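Long-range contacts in xylosidase (Xanthomonas axonopodis pv. citri, PDB 6XN2), which probably hydrolyses beta-xylosidic bonds of xylo-oligosaccharides as a family 43 glycoside hydrolase, and binds beta-D-xylopyranose in its pocket: residues 44-49 with 64-69; 81-86 with 116-121; 322-327 with 334-339. All coordinates share one frame; numbering follows the deposited sequence.

Interaction 1: 44-49 with 64-69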
loop_
_atom_site.group_PDB
_atom_site.type_symbol
_atom_site.label_atom_id
_atom_site.label_comp_id
_atom_site.label_asym_id
_atom_site.label_seq_id
_atom_site.Cartn_x
_atom_site.Cartn_y
_atom_site.Cartn_z
ATOM N N THR A 44 10.375 -12.311 -11.668
ATOM C CA THR A 44 10.402 -13.615 -11.073
ATOM C C THR A 44 11.699 -13.980 -10.472
ATOM O O THR A 44 11.786 -15.001 -9.896
ATOM C CB THR A 44 10.131 -14.736 -12.072
ATOM O OG1 THR A 44 11.071 -14.655 -13.127
ATOM C CG2 THR A 44 8.795 -14.638 -12.612
ATOM N N HIS A 45 12.715 -13.154 -10.586
ATOM C CA HIS A 45 14.003 -13.500 -10.015
ATOM C C HIS A 45 14.135 -13.200 -8.539
ATOM O O HIS A 45 15.081 -13.566 -7.928
ATOM C CB HIS A 45 15.145 -12.881 -10.781
ATOM C CG HIS A 45 15.103 -11.398 -10.837
ATOM N ND1 HIS A 45 14.233 -10.714 -11.638
ATOM C CD2 HIS A 45 15.839 -10.464 -10.204
ATOM C CE1 HIS A 45 14.430 -9.422 -11.498
ATOM N NE2 HIS A 45 15.400 -9.243 -10.632
ATOM N N LEU A 46 13.166 -12.483 -8.012
ATOM C CA LEU A 46 13.074 -12.193 -6.617
ATOM C C LEU A 46 11.603 -12.087 -6.251
ATOM O O LEU A 46 10.795 -11.819 -7.069
ATOM C CB LEU A 46 13.843 -10.943 -6.276
ATOM C CG LEU A 46 13.238 -9.580 -6.447
ATOM C CD1 LEU A 46 14.105 -8.573 -5.742
ATOM C CD2 LEU A 46 13.155 -9.221 -7.889
ATOM N N TYR A 47 11.277 -12.380 -5.018
ATOM C CA TYR A 47 9.904 -12.240 -4.569
ATOM C C TYR A 47 9.627 -10.782 -4.221
ATOM O O TYR A 47 10.444 -10.122 -3.577
ATOM C CB TYR A 47 9.627 -13.150 -3.369
ATOM C CG TYR A 47 9.531 -14.618 -3.726
ATOM C CD1 TYR A 47 8.480 -15.093 -4.504
ATOM C CD2 TYR A 47 10.482 -15.529 -3.282
ATOM C CE1 TYR A 47 8.380 -16.434 -4.837
ATOM C CE2 TYR A 47 10.390 -16.878 -3.605
ATOM C CZ TYR A 47 9.330 -17.320 -4.381
ATOM O OH TYR A 47 9.219 -18.650 -4.715
ATOM N N THR A 48 8.485 -10.278 -4.670
ATOM C CA THR A 48 8.131 -8.875 -4.480
ATOM C C THR A 48 6.682 -8.750 -4.019
ATOM O O THR A 48 5.839 -9.574 -4.370
ATOM C CB THR A 48 8.311 -8.060 -5.777
ATOM O OG1 THR A 48 7.525 -8.647 -6.824
ATOM C CG2 THR A 48 9.778 -8.024 -6.207
ATOM N N ALA A 49 6.386 -7.718 -3.233
ATOM C CA ALA A 49 5.030 -7.512 -2.728
ATOM C C ALA A 49 4.729 -6.030 -2.571
ATOM O O ALA A 49 5.613 -5.200 -2.746
ATOM C CB ALA A 49 4.840 -8.229 -1.403
ATOM N N PRO A 64 8.337 -1.808 -4.335
ATOM C CA PRO A 64 7.701 -2.932 -3.645
ATOM C C PRO A 64 8.500 -3.384 -2.420
ATOM O O PRO A 64 9.628 -2.915 -2.223
ATOM C CB PRO A 64 7.688 -4.015 -4.722
ATOM C CG PRO A 64 8.983 -3.760 -5.478
ATOM C CD PRO A 64 9.294 -2.270 -5.359
ATOM N N SER A 65 7.912 -4.254 -1.601
ATOM C CA SER A 65 8.667 -4.983 -0.584
ATOM C C SER A 65 9.445 -6.107 -1.250
ATOM O O SER A 65 9.157 -6.471 -2.389
ATOM C CB SER A 65 7.746 -5.562 0.486
ATOM O OG SER A 65 7.018 -4.534 1.120
ATOM N N HIS A 66 10.414 -6.659 -0.532
ATOM C CA HIS A 66 11.249 -7.761 -1.063
ATOM C C HIS A 66 11.163 -8.955 -0.127
ATOM O O HIS A 66 11.844 -8.954 0.837
ATOM C CB HIS A 66 12.702 -7.330 -1.227
ATOM C CG HIS A 66 13.557 -8.425 -1.758
ATOM N ND1 HIS A 66 14.912 -8.372 -1.764
ATOM C CD2 HIS A 66 13.244 -9.609 -2.305
ATOM C CE1 HIS A 66 15.396 -9.467 -2.278
ATOM N NE2 HIS A 66 14.406 -10.229 -2.612
ATOM N N ASP A 67 10.287 -9.894 -0.430
ATOM C CA ASP A 67 10.088 -11.077 0.371
ATOM C C ASP A 67 11.280 -11.963 0.255
ATOM O O ASP A 67 11.753 -12.188 -0.804
ATOM C CB ASP A 67 8.875 -11.853 -0.125
ATOM C CG ASP A 67 7.587 -11.190 0.191
ATOM O OD1 ASP A 67 7.550 -10.385 1.098
ATOM O OD2 ASP A 67 6.605 -11.504 -0.441
ATOM N N LEU A 68 11.732 -12.499 1.363
ATOM C CA LEU A 68 12.899 -13.350 1.376
ATOM C C LEU A 68 12.586 -14.802 1.658
ATOM O O LEU A 68 11.876 -15.099 2.553
ATOM C CB LEU A 68 13.883 -12.851 2.401
ATOM C CG LEU A 68 14.474 -11.497 2.160
ATOM C CD1 LEU A 68 15.309 -11.060 3.323
ATOM C CD2 LEU A 68 15.264 -11.500 0.886
ATOM N N ASP A 69 13.180 -15.692 0.887
ATOM C CA ASP A 69 12.941 -17.121 1.033
ATOM C C ASP A 69 13.996 -17.765 1.926
ATOM O O ASP A 69 15.121 -18.017 1.491
ATOM C CB ASP A 69 12.921 -17.795 -0.339
ATOM C CG ASP A 69 12.486 -19.247 -0.276
ATOM O OD1 ASP A 69 11.936 -19.674 0.764
ATOM O OD2 ASP A 69 12.684 -19.960 -1.282
HETATM O O HOH W 1 13.306 -12.855 -3.060
#

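Interaction 2: 81-86 with 116-121. With XYP (beta-D-xylopyranose), chain E.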
loop_
_atom_site.group_PDB
_atom_site.type_symbol
_atom_site.label_atom_id
_atom_site.label_comp_id
_atom_site.label_asym_id
_atom_site.label_seq_id
_atom_site.Cartn_x
_atom_site.Cartn_y
_atom_site.Cartn_z
ATOM N N PHE A 81 7.298 -12.638 7.671
ATOM C CA PHE A 81 7.481 -11.488 6.841
ATOM C C PHE A 81 8.703 -10.791 7.445
ATOM O O PHE A 81 8.581 -9.836 8.149
ATOM C CB PHE A 81 6.250 -10.597 6.878
ATOM C CG PHE A 81 5.055 -11.176 6.207
ATOM C CD1 PHE A 81 5.045 -11.395 4.871
ATOM C CD2 PHE A 81 3.937 -11.479 6.921
ATOM C CE1 PHE A 81 3.957 -11.934 4.256
ATOM C CE2 PHE A 81 2.839 -12.024 6.310
ATOM C CZ PHE A 81 2.855 -12.249 4.975
ATOM N N ASP A 82 9.877 -11.310 7.137
ATOM C CA ASP A 82 11.144 -10.822 7.648
ATOM C C ASP A 82 11.974 -10.089 6.628
ATOM O O ASP A 82 13.154 -10.274 6.546
ATOM C CB ASP A 82 11.949 -12.013 8.120
ATOM C CG ASP A 82 12.977 -11.652 9.129
ATOM O OD1 ASP A 82 12.832 -10.632 9.808
ATOM O OD2 ASP A 82 13.944 -12.412 9.257
ATOM N N MET A 83 11.347 -9.226 5.865
ATOM C CA MET A 83 12.047 -8.477 4.847
ATOM C C MET A 83 13.095 -7.535 5.432
ATOM O O MET A 83 12.927 -7.031 6.504
ATOM C CB MET A 83 11.027 -7.802 3.982
ATOM C CG MET A 83 10.001 -8.788 3.502
ATOM S SD MET A 83 8.506 -8.843 4.435
ATOM C CE MET A 83 7.658 -7.573 3.571
ATOM N N ALA A 84 14.180 -7.309 4.695
ATOM C CA ALA A 84 15.275 -6.499 5.227
ATOM C C ALA A 84 15.720 -5.390 4.285
ATOM O O ALA A 84 16.553 -4.566 4.653
ATOM C CB ALA A 84 16.465 -7.389 5.563
ATOM N N ASP A 85 15.196 -5.394 3.073
ATOM C CA ASP A 85 15.727 -4.444 2.069
ATOM C C ASP A 85 14.683 -4.095 1.014
ATOM O O ASP A 85 13.666 -4.737 0.955
ATOM C CB ASP A 85 16.935 -5.075 1.385
ATOM C CG ASP A 85 16.560 -6.197 0.439
ATOM O OD1 ASP A 85 16.315 -5.904 -0.689
ATOM O OD2 ASP A 85 16.506 -7.330 0.869
ATOM N N TYR A 86 14.993 -3.093 0.202
ATOM C CA TYR A 86 14.126 -2.675 -0.839
ATOM C C TYR A 86 14.839 -2.545 -2.158
ATOM O O TYR A 86 15.939 -2.117 -2.225
ATOM C CB TYR A 86 13.515 -1.310 -0.522
ATOM C CG TYR A 86 12.645 -1.277 0.690
ATOM C CD1 TYR A 86 11.551 -2.073 0.788
ATOM C CD2 TYR A 86 12.917 -0.446 1.719
ATOM C CE1 TYR A 86 10.765 -2.056 1.887
ATOM C CE2 TYR A 86 12.132 -0.418 2.829
ATOM C CZ TYR A 86 11.055 -1.232 2.908
ATOM O OH TYR A 86 10.279 -1.227 4.014
ATOM N N GLN A 116 11.994 -6.260 9.734
ATOM C CA GLN A 116 10.711 -6.183 9.042
ATOM C C GLN A 116 10.519 -4.875 8.278
ATOM O O GLN A 116 9.753 -3.990 8.674
ATOM C CB GLN A 116 9.572 -6.411 10.036
ATOM C CG GLN A 116 9.588 -7.829 10.595
ATOM C CD GLN A 116 8.398 -8.135 11.473
ATOM O OE1 GLN A 116 8.131 -7.430 12.443
ATOM N NE2 GLN A 116 7.675 -9.195 11.137
ATOM N N MET A 117 11.236 -4.781 7.166
ATOM C CA MET A 117 11.091 -3.679 6.232
ATOM C C MET A 117 9.890 -3.963 5.339
ATOM O O MET A 117 10.000 -4.691 4.348
ATOM C CB MET A 117 12.368 -3.517 5.417
ATOM C CG MET A 117 13.601 -3.264 6.279
ATOM S SD MET A 117 13.753 -1.506 6.669
ATOM C CE MET A 117 14.735 -0.938 5.284
ATOM N N TRP A 118 8.738 -3.436 5.726
ATOM C CA TRP A 118 7.473 -3.692 5.060
ATOM C C TRP A 118 7.072 -2.714 3.962
ATOM O O TRP A 118 7.841 -1.911 3.583
ATOM C CB TRP A 118 6.385 -3.892 6.111
ATOM C CG TRP A 118 6.510 -5.206 6.860
ATOM C CD1 TRP A 118 7.517 -6.070 6.803
ATOM C CD2 TRP A 118 5.558 -5.775 7.754
ATOM N NE1 TRP A 118 7.274 -7.148 7.594
ATOM C CE2 TRP A 118 6.069 -6.991 8.186
ATOM C CE3 TRP A 118 4.313 -5.381 8.212
ATOM C CZ2 TRP A 118 5.387 -7.806 9.051
ATOM C CZ3 TRP A 118 3.652 -6.185 9.069
ATOM C CH2 TRP A 118 4.181 -7.376 9.482
ATOM N N ALA A 119 5.857 -2.834 3.463
ATOM C CA ALA A 119 5.320 -2.039 2.377
ATOM C C ALA A 119 5.706 -0.568 2.279
ATOM O O ALA A 119 5.199 0.209 2.975
ATOM C CB ALA A 119 3.830 -2.164 2.369
ATOM N N PRO A 120 6.539 -0.211 1.311
ATOM C CA PRO A 120 6.979 1.169 1.209
ATOM C C PRO A 120 6.312 1.999 0.143
ATOM O O PRO A 120 5.500 1.528 -0.581
ATOM C CB PRO A 120 8.423 0.991 0.804
ATOM C CG PRO A 120 8.366 -0.156 -0.104
ATOM C CD PRO A 120 7.300 -1.065 0.409
ATOM N N ASP A 121 6.696 3.259 0.075
ATOM C CA ASP A 121 6.192 4.137 -0.973
ATOM C C ASP A 121 7.236 5.206 -1.247
ATOM O O ASP A 121 8.241 5.301 -0.541
ATOM C CB ASP A 121 4.851 4.772 -0.581
ATOM C CG ASP A 121 4.086 5.314 -1.785
ATOM O OD1 ASP A 121 4.526 5.065 -2.929
ATOM O OD2 ASP A 121 3.050 5.983 -1.590
HETATM O O1 XYP E . 0.457 -7.402 6.608
HETATM C C1 XYP E . 1.187 -7.211 5.418
HETATM C C2 XYP E . 1.630 -5.764 5.360
HETATM C C3 XYP E . 2.733 -5.539 4.375
HETATM C C4 XYP E . 3.826 -6.570 4.562
HETATM C C5 XYP E . 3.230 -7.944 4.471
HETATM O O2 XYP E . 0.576 -4.882 5.002
HETATM O O3 XYP E . 3.176 -4.259 4.716
HETATM O O4 XYP E . 4.771 -6.451 3.547
HETATM O O5 XYP E . 2.256 -8.121 5.459
HETATM O O HOH W 2 11.091 -5.366 1.850
#

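Interaction 3: 322-327 with 334-339. With XYP (beta-D-xylopyranose), chain E.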
loop_
_atom_site.group_PDB
_atom_site.type_symbol
_atom_site.label_atom_id
_atom_site.label_comp_id
_atom_site.label_asym_id
_atom_site.label_seq_id
_atom_site.Cartn_x
_atom_site.Cartn_y
_atom_site.Cartn_z
ATOM N N TYR A 322 -0.739 -4.929 -8.032
ATOM C CA TYR A 322 -1.134 -5.749 -6.900
ATOM C C TYR A 322 -0.154 -6.891 -6.777
ATOM O O TYR A 322 0.869 -6.902 -7.468
ATOM C CB TYR A 322 -2.573 -6.251 -7.065
ATOM C CG TYR A 322 -2.810 -7.123 -8.281
ATOM C CD1 TYR A 322 -2.882 -6.570 -9.559
ATOM C CD2 TYR A 322 -2.992 -8.503 -8.148
ATOM C CE1 TYR A 322 -3.096 -7.367 -10.674
ATOM C CE2 TYR A 322 -3.211 -9.310 -9.258
ATOM C CZ TYR A 322 -3.266 -8.735 -10.518
ATOM O OH TYR A 322 -3.484 -9.528 -11.624
ATOM N N HIS A 323 -0.439 -7.844 -5.895
ATOM C CA HIS A 323 0.407 -9.029 -5.805
ATOM C C HIS A 323 -0.396 -10.286 -5.483
ATOM O O HIS A 323 -1.551 -10.215 -5.054
ATOM C CB HIS A 323 1.531 -8.825 -4.768
ATOM C CG HIS A 323 1.069 -8.808 -3.338
ATOM N ND1 HIS A 323 1.294 -7.738 -2.496
ATOM C CD2 HIS A 323 0.426 -9.740 -2.594
ATOM C CE1 HIS A 323 0.796 -8.009 -1.302
ATOM N NE2 HIS A 323 0.255 -9.213 -1.338
ATOM N N ASP A 324 0.209 -11.444 -5.711
ATOM C CA ASP A 324 -0.339 -12.679 -5.164
ATOM C C ASP A 324 0.774 -13.687 -4.919
ATOM O O ASP A 324 1.959 -13.382 -5.101
ATOM C CB ASP A 324 -1.436 -13.266 -6.070
ATOM C CG ASP A 324 -0.926 -13.764 -7.431
ATOM O OD1 ASP A 324 0.268 -14.092 -7.599
ATOM O OD2 ASP A 324 -1.770 -13.855 -8.347
ATOM N N SER A 325 0.391 -14.888 -4.514
ATOM C CA SER A 325 1.362 -15.892 -4.113
ATOM C C SER A 325 1.424 -17.071 -5.078
ATOM O O SER A 325 1.825 -18.165 -4.692
ATOM C CB SER A 325 1.035 -16.389 -2.703
ATOM O OG SER A 325 1.233 -15.365 -1.744
ATOM N N VAL A 326 1.032 -16.852 -6.330
ATOM C CA VAL A 326 0.954 -17.953 -7.286
ATOM C C VAL A 326 2.348 -18.462 -7.642
ATOM O O VAL A 326 2.582 -19.665 -7.647
ATOM C CB VAL A 326 0.193 -17.540 -8.569
ATOM C CG1 VAL A 326 0.347 -18.601 -9.652
ATOM C CG2 VAL A 326 -1.282 -17.315 -8.253
ATOM N N LEU A 327 3.270 -17.541 -7.903
ATOM C CA LEU A 327 4.644 -17.886 -8.267
ATOM C C LEU A 327 5.295 -18.824 -7.251
ATOM O O LEU A 327 6.010 -19.758 -7.619
ATOM C CB LEU A 327 5.483 -16.614 -8.412
ATOM C CG LEU A 327 6.980 -16.759 -8.691
ATOM C CD1 LEU A 327 7.250 -17.452 -10.024
ATOM C CD2 LEU A 327 7.637 -15.386 -8.668
ATOM N N LEU A 334 5.676 -15.399 0.427
ATOM C CA LEU A 334 6.520 -15.274 -0.762
ATOM C C LEU A 334 5.676 -14.845 -1.954
ATOM O O LEU A 334 5.008 -15.663 -2.591
ATOM C CB LEU A 334 7.237 -16.593 -1.056
ATOM C CG LEU A 334 8.084 -17.132 0.100
ATOM C CD1 LEU A 334 8.653 -18.503 -0.250
ATOM C CD2 LEU A 334 9.197 -16.147 0.472
ATOM N N ARG A 335 5.664 -13.584 -2.258
ATOM C CA ARG A 335 4.777 -13.109 -3.255
ATOM C C ARG A 335 5.441 -12.637 -4.531
ATOM O O ARG A 335 6.614 -12.521 -4.583
ATOM C CB ARG A 335 4.015 -11.958 -2.593
ATOM C CG ARG A 335 3.334 -12.365 -1.299
ATOM C CD ARG A 335 2.915 -11.235 -0.380
ATOM N NE ARG A 335 4.006 -10.697 0.368
ATOM C CZ ARG A 335 3.888 -9.869 1.387
ATOM N NH1 ARG A 335 2.720 -9.458 1.794
ATOM N NH2 ARG A 335 4.951 -9.439 1.993
ATOM N N SER A 336 4.660 -12.131 -5.467
ATOM C CA SER A 336 5.167 -11.492 -6.676
ATOM C C SER A 336 4.182 -10.410 -7.094
ATOM O O SER A 336 2.969 -10.626 -7.062
ATOM C CB SER A 336 5.355 -12.505 -7.814
ATOM O OG SER A 336 4.111 -12.761 -8.446
ATOM N N ILE A 337 4.690 -9.252 -7.499
ATOM C CA ILE A 337 3.792 -8.177 -7.893
ATOM C C ILE A 337 3.320 -8.330 -9.337
ATOM O O ILE A 337 3.967 -8.978 -10.163
ATOM C CB ILE A 337 4.430 -6.790 -7.700
ATOM C CG1 ILE A 337 5.578 -6.565 -8.690
ATOM C CG2 ILE A 337 4.842 -6.607 -6.229
ATOM C CD1 ILE A 337 5.959 -5.101 -8.862
ATOM N N LYS A 338 2.164 -7.740 -9.614
ATOM C CA LYS A 338 1.498 -7.857 -10.897
ATOM C C LYS A 338 0.867 -6.522 -11.262
ATOM O O LYS A 338 0.716 -5.647 -10.405
ATOM C CB LYS A 338 0.422 -8.944 -10.836
ATOM C CG LYS A 338 0.940 -10.336 -10.532
ATOM C CD LYS A 338 -0.214 -11.335 -10.475
ATOM C CE LYS A 338 0.263 -12.750 -10.753
ATOM N NZ LYS A 338 -0.891 -13.698 -10.814
ATOM N N MET A 339 0.449 -6.357 -12.492
ATOM C CA MET A 339 -0.277 -5.167 -12.904
ATOM C C MET A 339 -1.401 -5.524 -13.846
ATOM O O MET A 339 -1.334 -6.505 -14.491
ATOM C CB MET A 339 0.614 -4.125 -13.551
ATOM C CG MET A 339 1.139 -4.506 -14.892
ATOM S SD MET A 339 2.466 -3.432 -15.437
ATOM C CE MET A 339 1.590 -1.927 -15.585
HETATM O O1 XYP E . 0.457 -7.402 6.608
HETATM C C1 XYP E . 1.187 -7.211 5.418
HETATM C C2 XYP E . 1.630 -5.764 5.360
HETATM C C3 XYP E . 2.733 -5.539 4.375
HETATM C C4 XYP E . 3.826 -6.570 4.562
HETATM C C5 XYP E . 3.230 -7.944 4.471
HETATM O O2 XYP E . 0.576 -4.882 5.002
HETATM O O3 XYP E . 3.176 -4.259 4.716
HETATM O O4 XYP E . 4.771 -6.451 3.547
HETATM O O5 XYP E . 2.256 -8.121 5.459
HETATM O O HOH W 3 -3.409 -12.298 -11.846
HETATM O O HOH W 4 4.328 -15.489 -5.476
HETATM O O HOH W 5 2.680 -14.911 -8.721
#

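Interaction 1: 44-49 with 64-69
With chi1 at 180°, His66 stretches its imidazole away from its own N, so that it crosses the Leu46 side chain at about a right angle and brings CD2 to Tyr47 O. Leu46 turns its CG between its own N and carbonyl carbon (chi1 84°) and sets CD1 over one face of that ring. CD1 is 3.7 Å from the centroid of the His66 ring, a CH-pi contact offset toward the rim. Leu68 CD2 covers the opposite face. At the ring edge a water bridges His66 NE2, Tyr47 N and Asp67 O, and it lies in the imidazole plane. It joins the two strands where their direct pairing is poor: the bond from Asp67 N to Tyr47 O is weak and bent. Pairing is firmer at Ala49, whose O accepts from Ser65 N at 2.7 Å and whose N donates to Ser65 O at 3.2 Å. Tyr47 CB packs on Asp67 CB at 3.6 Å. Polar ends find partners in other segments: His66 ND1 bonds Asp85, Ser65 OG bonds Asp50, and Asp67 OD2 forms a salt bridge with Arg335. The contact lies at the open end of the hairpin of strands 47-56 and 59-67, and Leu46 and Pro64 also touch strand 85-91.

Interaction 2: 81-86 with 116-121
Phe81 meets Trp118 first, with Phe81 CB 3.6 Å from Trp118 CZ2. Its carbonyl O is gripped by two donors from opposite faces of the carbonyl plane. Trp118 NE1 reaches Phe81 O at 3.0 Å, with that oxygen in the indole plane, and Gln116 NE2 reaches it at 3.2 Å. The first bond would hold the indole in its rotation. One face each of the Phe81 ring and the indole lies against the bound xylose, with O5 over the phenyl centre and C4 nearer the indole rim. Met83 O accepts a nearly straight bond from Met117 N (2.9 Å, 171°). Turns of 97° at chi2 and 87° at chi3 fold the Met83 chain back and carry CE to 3.6 Å from Trp118 CD1 and against xylose O4. Its SD lies oblique to the indole in a Met-aromatic contact. Tyr86 OH donates to Trp118 O at 2.6 Å, in the carbonyl plane and on a lone pair. Pro120 CB lies over one face of the Tyr86 ring, and Met117 CE touches Tyr86 CE2 at 3.6 Å. Ala119 N bonds xylose O3. Loop 116-121 is thus fastened between strands 85-91 and 128-136, and Met117 also touches strand 99-106.

Interaction 3: 322-327 with 334-339
The antiparallel hairpin of strands 317-324 and 336-342 carries this contact, and its loop side presents Arg335 to the xylose pocket. Tyr322 and Lys338 form a hydrogen-bonded pair, with Lys338 N 2.6 Å from Tyr322 O. Asp324 and Ser336 form a second such pair, and His323 faces Ile337 between them. Tyr322, Asp324, Ser336 and Lys338 share one face of the sheet. There Lys338 CB lies over the Tyr322 ring, 3.9 Å from its centroid, in a CH-pi contact. The Lys338 chain runs on extended past the ring, and NZ meets Asp324 OD2 at 2.6 Å on the syn side of the carboxylate. This salt bridge is buried, and Tyr356 OH also bonds OD2. A water links Lys338 NZ to Tyr322 OH. Asp324 OD1 accepts from Val326 N at 3.1 Å, an Asx turn, with the donor above the carboxylate plane. A second water joins OD1, Leu327 N and Ser336 OG. Both carboxylate oxygens are thus well supplied with partners.

On the face of His323 and Ile337, Arg335 CD lies over the His323 ring, 3.8 Å from its centroid. The bend at chi3 (-78°) of Arg335 turns the guanidinium toward the sugar, with xylose C5 at its edge and in its plane. Its bond from NH2 to xylose O4 is weak. NE is tied to Asp67, and Thr306 OG1 is hydrogen-bonded to both Arg335 NH1 and His323 NE2, which probably positions the guanidinium. Around the hairpin, Arg335 and Ile337 bond to Thr48 of strand 47-56. His323 touches Ala49 and Leu327 touches Tyr47 of the same strand, and Ile337 and Met339 pack on strand 85-91.

In the fold
Interactions 1, 2 and 3 follow one another along the chain, each closing before the next opens. Interaction 1 is centred about 10 Å from interaction 2 and about 9 Å from interaction 3. The centres of interactions 2 and 3 are about 15 Å apart. Strands 59-67 and 85-91 are neighbours in one four-stranded sheet, which ties 1 to 2; 322-327 with 334-339 belongs to a separate three-stranded sheet. These sheets are blades of the five-bladed beta-propeller known for family 43, with the pocket at its centre. Arg335 of interaction 3 touches both other contacts, reaching the loop of Phe81 and Met83 by packing. All three supply pocket residues, so distant parts of the chain converge on the bound xylose.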